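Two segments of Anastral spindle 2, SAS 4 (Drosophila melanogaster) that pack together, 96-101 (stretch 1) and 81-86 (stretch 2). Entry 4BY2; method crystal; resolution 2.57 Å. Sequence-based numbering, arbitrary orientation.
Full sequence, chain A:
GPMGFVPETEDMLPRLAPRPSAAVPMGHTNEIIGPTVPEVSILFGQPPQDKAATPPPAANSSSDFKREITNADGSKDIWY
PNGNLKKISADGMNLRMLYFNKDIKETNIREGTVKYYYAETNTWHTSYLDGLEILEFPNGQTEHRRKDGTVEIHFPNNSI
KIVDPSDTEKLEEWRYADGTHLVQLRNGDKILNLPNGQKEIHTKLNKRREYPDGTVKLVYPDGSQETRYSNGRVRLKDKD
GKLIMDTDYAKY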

# COMPACT_ATOMS: atom_id res chain seq x y z
N ARG A 96 -10.62 -13.95 7.36
CA ARG A 96 -11.03 -13.23 6.15
C ARG A 96 -12.50 -12.77 6.24
O ARG A 96 -13.41 -13.57 6.45
CB ARG A 96 -10.72 -13.98 4.84
CG ARG A 96 -11.44 -15.30 4.58
CD ARG A 96 -11.05 -15.88 3.22
NE ARG A 96 -11.45 -15.01 2.11
CZ ARG A 96 -10.96 -15.09 0.88
NH1 ARG A 96 -10.03 -15.99 0.58
NH2 ARG A 96 -11.38 -14.26 -0.07
N MET A 97 -12.69 -11.44 6.13
CA MET A 97 -14.00 -10.80 6.18
C MET A 97 -14.46 -10.49 4.76
O MET A 97 -13.85 -9.68 4.08
CB MET A 97 -13.95 -9.52 7.05
CG MET A 97 -15.30 -8.81 7.20
SD MET A 97 -16.42 -9.54 8.43
CE MET A 97 -15.78 -8.80 9.92
N LEU A 98 -15.52 -11.18 4.32
CA LEU A 98 -16.12 -11.00 3.00
C LEU A 98 -17.30 -10.02 3.15
O LEU A 98 -18.40 -10.43 3.54
CB LEU A 98 -16.59 -12.35 2.40
CG LEU A 98 -15.49 -13.32 1.97
CD1 LEU A 98 -15.30 -14.43 3.00
CD2 LEU A 98 -15.81 -13.93 0.62
N TYR A 99 -17.04 -8.73 2.91
CA TYR A 99 -18.03 -7.65 3.04
C TYR A 99 -19.14 -7.73 1.99
O TYR A 99 -18.96 -8.37 0.95
CB TYR A 99 -17.35 -6.27 3.00
CG TYR A 99 -16.41 -5.98 4.14
CD1 TYR A 99 -16.87 -5.42 5.33
CD2 TYR A 99 -15.04 -6.21 4.02
CE1 TYR A 99 -16.00 -5.13 6.38
CE2 TYR A 99 -14.16 -5.92 5.06
CZ TYR A 99 -14.64 -5.38 6.24
OH TYR A 99 -13.78 -5.10 7.27
N PHE A 100 -20.28 -7.06 2.27
CA PHE A 100 -21.46 -6.97 1.40
C PHE A 100 -21.15 -6.34 0.03
O PHE A 100 -21.73 -6.75 -0.98
CB PHE A 100 -22.61 -6.23 2.10
CG PHE A 100 -22.26 -4.88 2.71
CD1 PHE A 100 -22.39 -3.71 1.96
CD2 PHE A 100 -21.84 -4.78 4.03
CE1 PHE A 100 -22.07 -2.47 2.52
CE2 PHE A 100 -21.53 -3.54 4.59
CZ PHE A 100 -21.65 -2.39 3.83
N ASN A 101 -20.22 -5.35 0.00
CA ASN A 101 -19.79 -4.63 -1.20
C ASN A 101 -18.67 -5.35 -2.00
O ASN A 101 -18.01 -4.72 -2.82
CB ASN A 101 -19.40 -3.19 -0.85
CG ASN A 101 -18.20 -3.03 0.06
OD1 ASN A 101 -17.77 -3.95 0.76
ND2 ASN A 101 -17.64 -1.83 0.08
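Stretch 2 81-86: PNGNLK

A strand that runs out of regular pairing can hand its hydrogen bonds over to a side chain, and the packing of residues 81-86 on 96-101 illustrates the principle. The two segments run antiparallel, their end-to-end directions 165° apart. Stretch 2 approaches as loop, with Gly83 at phi/psi 124/-5, and becomes extended strand at Leu85 and Lys86; stretch 1 is strand from Arg96 to Leu98. The register sets Lys86 beside Met97, Leu85 beside Leu98, Asn84 beside Tyr99 and Gly83 beside Phe100, with CA atoms 4.3, 4.9, 4.5 and 4.9 Å apart respectively.

Backbone pairing centres on Leu85 and Leu98, which exchange two hydrogen bonds: Leu98 N to Leu85 O at 2.8 Å, nearly straight, and Leu85 N to Leu98 O at 2.9 Å. Flanking CA-H...O contacts supplement them, from Asn84 CA to Leu98 O (3.3 Å) and from Lys86 CA to Arg96 O (3.5 Å).

Beyond the strand, Asn84 takes over. Its OD1 accepts a hydrogen bond from Phe100 N at 3.2 Å, bent to 139°, and lies at the edge of the Phe100 ring, 3.1 Å from CD2. Within stretch 2, Asn84 N donates in turn to Asn82 OD1 (3.1 Å), so a side chain also helps hold the loop leading into the strand.

Apolar and mixed contacts follow the alternation of the sheet. Leu85 and Leu98 share one face, their CB atoms 4.1 Å apart; Lys86 and Met97 share the other, where Lys86 NZ reaches within 3.5 Å of Met97 CE. Met97 SD also lies 3.9 Å from Asn84 CB. At Gly83 the backbone angles themselves call for glycine: a CB would jam against the preceding carbonyl oxygen and sit only 3.2 Å from Phe100 CB. Together the stretches bury 480 Å².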

# COMPACT_ATOMS: atom_id res chain seq x y z
N PRO A 81 -25.81 -9.91 9.96
CA PRO A 81 -27.08 -9.45 9.34
C PRO A 81 -26.94 -8.50 8.15
O PRO A 81 -27.76 -8.56 7.23
CB PRO A 81 -27.82 -8.77 10.51
CG PRO A 81 -27.16 -9.28 11.74
CD PRO A 81 -25.73 -9.49 11.37
N ASN A 82 -25.88 -7.66 8.16
CA ASN A 82 -25.57 -6.68 7.10
C ASN A 82 -25.19 -7.32 5.75
O ASN A 82 -25.34 -6.68 4.71
CB ASN A 82 -24.48 -5.70 7.57
CG ASN A 82 -23.33 -6.34 8.32
OD1 ASN A 82 -22.78 -7.37 7.91
ND2 ASN A 82 -22.95 -5.74 9.43
N GLY A 83 -24.71 -8.56 5.79
CA GLY A 83 -24.30 -9.32 4.61
C GLY A 83 -22.88 -9.83 4.65
O GLY A 83 -22.46 -10.55 3.74
N ASN A 84 -22.12 -9.46 5.70
CA ASN A 84 -20.72 -9.87 5.89
C ASN A 84 -20.57 -11.33 6.27
O ASN A 84 -21.42 -11.88 6.98
CB ASN A 84 -20.02 -8.99 6.94
CG ASN A 84 -19.90 -7.52 6.58
OD1 ASN A 84 -20.25 -7.07 5.49
ND2 ASN A 84 -19.40 -6.74 7.53
N LEU A 85 -19.47 -11.95 5.81
CA LEU A 85 -19.11 -13.34 6.10
C LEU A 85 -17.67 -13.39 6.61
O LEU A 85 -16.73 -13.19 5.84
CB LEU A 85 -19.33 -14.24 4.86
CG LEU A 85 -18.86 -15.71 4.94
CD1 LEU A 85 -19.54 -16.47 6.09
CD2 LEU A 85 -19.09 -16.43 3.63
N LYS A 86 -17.50 -13.60 7.93
CA LYS A 86 -16.20 -13.69 8.57
C LYS A 86 -15.78 -15.16 8.67
O LYS A 86 -16.44 -15.94 9.35
CB LYS A 86 -16.22 -13.02 9.96
CG LYS A 86 -14.85 -12.74 10.54
CD LYS A 86 -14.94 -12.47 12.04
CE LYS A 86 -13.71 -11.78 12.58
NZ LYS A 86 -13.74 -10.31 12.34